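Local structure of calcium homeostasis modulator 1 (Oryzias latipes, 6LMT) at residues G54-P59 with V116-G121. The protein probably forms, as an assembly of eight copies, a large-pore ion channel of the calcium homeostasis modulator family in the cell membrane. Sequence-based numbering, arbitrary orientation.
Sequences GLLIIP and VTLMDG. With Y01 (cholesterol hemisuccinate), chain L.
Thr117 meets Leu56 where segments 54-59 and 116-121 come nearest, the two CA atoms 6.8 Å apart, while one methyl of Val116, CG1, rests against cholesterol hemisuccinate. Val116 CG1 lies 3.6 Å from the sterol carbon CAP, on a different face of helix 108-120 from the one met by helix 48-70.

The side chain of Thr117 sets off toward segment 54-59, and its methyl does the touching: CG2 is 3.8 Å from Leu56 CD1. The torsion explains this choice, for CG2 stands anti to the backbone N whereas OG1 (chi1 -57°) is swung back beside that N and is hydrogen-bonded to the carbonyl O of Trp113, one turn earlier. The hydroxyl is thus satisfied within its own helix. The indole NE1 of Trp113 in turn donates to Leu55 O, a polar link between the same two helices.

Leu118 reaches the other helix with the end of its side chain, CD2 lying 4.2 Å from Leu56 CD1. One methyl of Leu56 therefore serves both neighbours, and Phe124 of helix 122-128 packs on both leucines. Met119 returns to the lipid: CG lies 3.6 Å from CAC, a methyl on the sterol's tail, and the bend at chi2 (-55°) brings CE to 4.0 Å from CAC. Asp120 forms a salt bridge with Lys122 through OD2, and at Gly121 a positive phi ends the helix.

The segment axes approach to 10.7 Å at 168°, burying just 139 Å² in total: a sparse, nearly antiparallel helix pair. Such side-by-side packing is that of a helical membrane bundle, here within a CALHM subunit with one cholesterol hemisuccinate against the far side of helix 108-120 and a second about 4 Å from the side chain of Leu56.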
loop_
_atom_site.group_PDB
_atom_site.type_symbol
_atom_site.label_atom_id
_atom_site.label_comp_id
_atom_site.label_asym_id
_atom_site.label_seq_id
_atom_site.Cartn_x
_atom_site.Cartn_y
_atom_site.Cartn_z
ATOM N N GLY A 54 22.545 29.633 14.342
ATOM C CA GLY A 54 23.262 28.941 13.293
ATOM C C GLY A 54 22.416 27.955 12.526
ATOM O O GLY A 54 22.618 27.773 11.331
ATOM N N LEU A 55 21.449 27.325 13.179
ATOM C CA LEU A 55 20.526 26.466 12.451
ATOM C C LEU A 55 19.491 27.228 11.658
ATOM O O LEU A 55 18.758 26.623 10.880
ATOM C CB LEU A 55 19.820 25.505 13.388
ATOM C CG LEU A 55 20.693 24.332 13.777
ATOM C CD1 LEU A 55 19.927 23.511 14.714
ATOM C CD2 LEU A 55 21.044 23.523 12.553
ATOM N N LEU A 56 19.414 28.524 11.833
ATOM C CA LEU A 56 18.556 29.349 11.028
ATOM C C LEU A 56 19.308 30.004 9.882
ATOM O O LEU A 56 18.684 30.397 8.899
ATOM C CB LEU A 56 17.907 30.383 11.944
ATOM C CG LEU A 56 16.800 31.318 11.535
ATOM C CD1 LEU A 56 15.593 30.536 11.122
ATOM C CD2 LEU A 56 16.503 32.127 12.739
ATOM N N ILE A 57 20.633 30.082 9.960
ATOM C CA ILE A 57 21.455 30.781 8.978
ATOM C C ILE A 57 22.235 29.817 8.088
ATOM O O ILE A 57 22.210 29.942 6.869
ATOM C CB ILE A 57 22.398 31.787 9.672
ATOM C CG1 ILE A 57 21.596 32.957 10.209
ATOM C CG2 ILE A 57 23.473 32.278 8.749
ATOM C CD1 ILE A 57 22.407 33.881 11.037
ATOM N N ILE A 58 22.940 28.858 8.679
ATOM C CA ILE A 58 23.875 28.002 7.943
ATOM C C ILE A 58 23.188 27.012 6.998
ATOM O O ILE A 58 23.644 26.910 5.854
ATOM C CB ILE A 58 24.855 27.302 8.915
ATOM C CG1 ILE A 58 25.740 28.327 9.605
ATOM C CG2 ILE A 58 25.676 26.214 8.247
ATOM C CD1 ILE A 58 26.556 29.109 8.663
ATOM N N PRO A 59 22.124 26.280 7.356
ATOM C CA PRO A 59 21.486 25.421 6.355
ATOM C C PRO A 59 20.839 26.165 5.194
ATOM O O PRO A 59 20.858 25.620 4.090
ATOM C CB PRO A 59 20.458 24.630 7.172
ATOM C CG PRO A 59 20.975 24.634 8.484
ATOM C CD PRO A 59 21.577 25.935 8.686
ATOM N N VAL A 116 9.985 26.611 7.998
ATOM C CA VAL A 116 9.722 25.485 8.896
ATOM C C VAL A 116 10.457 25.648 10.211
ATOM O O VAL A 116 10.001 25.157 11.236
ATOM C CB VAL A 116 10.058 24.107 8.279
ATOM C CG1 VAL A 116 9.195 23.794 7.148
ATOM C CG2 VAL A 116 11.480 24.000 7.851
ATOM N N THR A 117 11.581 26.347 10.216
ATOM C CA THR A 117 12.334 26.533 11.441
ATOM C C THR A 117 11.653 27.540 12.354
ATOM O O THR A 117 11.619 27.359 13.572
ATOM C CB THR A 117 13.753 26.959 11.085
ATOM O OG1 THR A 117 14.308 25.972 10.230
ATOM C CG2 THR A 117 14.620 27.062 12.266
ATOM N N LEU A 118 11.078 28.588 11.782
ATOM C CA LEU A 118 10.364 29.567 12.582
ATOM C C LEU A 118 8.990 29.079 13.013
ATOM O O LEU A 118 8.527 29.450 14.087
ATOM C CB LEU A 118 10.240 30.872 11.813
ATOM C CG LEU A 118 11.504 31.661 11.528
ATOM C CD1 LEU A 118 11.218 32.766 10.566
ATOM C CD2 LEU A 118 12.084 32.187 12.789
ATOM N N MET A 119 8.324 28.249 12.212
ATOM C CA MET A 119 7.044 27.710 12.645
ATOM C C MET A 119 7.204 26.635 13.695
ATOM O O MET A 119 6.293 26.420 14.491
ATOM C CB MET A 119 6.260 27.132 11.485
ATOM C CG MET A 119 5.824 28.113 10.481
ATOM S SD MET A 119 4.887 29.494 11.073
ATOM C CE MET A 119 4.674 30.284 9.506
ATOM N N ASP A 120 8.323 25.929 13.698
ATOM C CA ASP A 120 8.555 24.926 14.719
ATOM C C ASP A 120 8.922 25.567 16.048
ATOM O O ASP A 120 8.521 25.075 17.101
ATOM C CB ASP A 120 9.649 23.977 14.261
ATOM C CG ASP A 120 9.691 22.703 15.058
ATOM O OD1 ASP A 120 8.800 22.474 15.893
ATOM O OD2 ASP A 120 10.636 21.920 14.867
ATOM N N GLY A 121 9.694 26.638 16.029
ATOM C CA GLY A 121 9.952 27.393 17.228
ATOM C C GLY A 121 11.158 26.990 18.043
ATOM O O GLY A 121 11.458 27.664 19.027
HETATM C CAA Y01 L . 6.201 23.079 11.095
HETATM C CBA Y01 L . 5.036 23.206 10.124
HETATM C CAB Y01 L . 3.980 24.146 10.680
HETATM C CAN Y01 L . 5.513 23.665 8.751
HETATM C CAJ Y01 L . 4.438 24.078 7.774
HETATM C CAO Y01 L . 5.008 24.600 6.471
HETATM C CBB Y01 L . 4.662 26.051 6.086
HETATM C CAC Y01 L . 4.508 26.901 7.343
HETATM C CBE Y01 L . 5.720 26.671 5.152
HETATM C CAP Y01 L . 7.129 26.055 5.331
HETATM C CAQ Y01 L . 7.900 26.355 4.034
HETATM C CBG Y01 L . 6.993 27.368 3.349
HETATM C CBI Y01 L . 5.599 26.755 3.602
HETATM C CAE Y01 L . 5.418 25.368 2.991
HETATM C CAU Y01 L . 4.568 27.694 2.997
HETATM C CAS Y01 L . 4.852 27.873 1.502
HETATM C CBF Y01 L . 6.179 28.612 1.290
HETATM C CBD Y01 L . 7.351 27.874 1.952
HETATM C CAK Y01 L . 8.526 28.849 2.012
HETATM C CAI Y01 L . 8.704 29.632 0.747
HETATM C CAZ Y01 L . 7.879 29.577 -0.289
HETATM C CAV Y01 L . 8.264 30.168 -1.632
HETATM C CBH Y01 L . 6.501 28.932 -0.197
HETATM C CAD Y01 L . 6.499 27.652 -1.055
HETATM C CAT Y01 L . 5.486 29.948 -0.757
HETATM C CAR Y01 L . 5.847 30.409 -2.169
HETATM C CBC Y01 L . 7.195 31.072 -2.217
HETATM O OAW Y01 L . 7.520 31.426 -3.604
HETATM C CAY Y01 L . 7.318 30.566 -4.621
HETATM O OAG Y01 L . 7.700 29.432 -4.657
HETATM C CAM Y01 L . 6.523 31.200 -5.719
HETATM C CAL Y01 L . 7.144 31.383 -7.088
HETATM C CAX Y01 L . 6.806 30.309 -8.105
HETATM O OAH Y01 L . 7.421 29.226 -8.057
HETATM O OAF Y01 L . 5.916 30.557 -8.940
#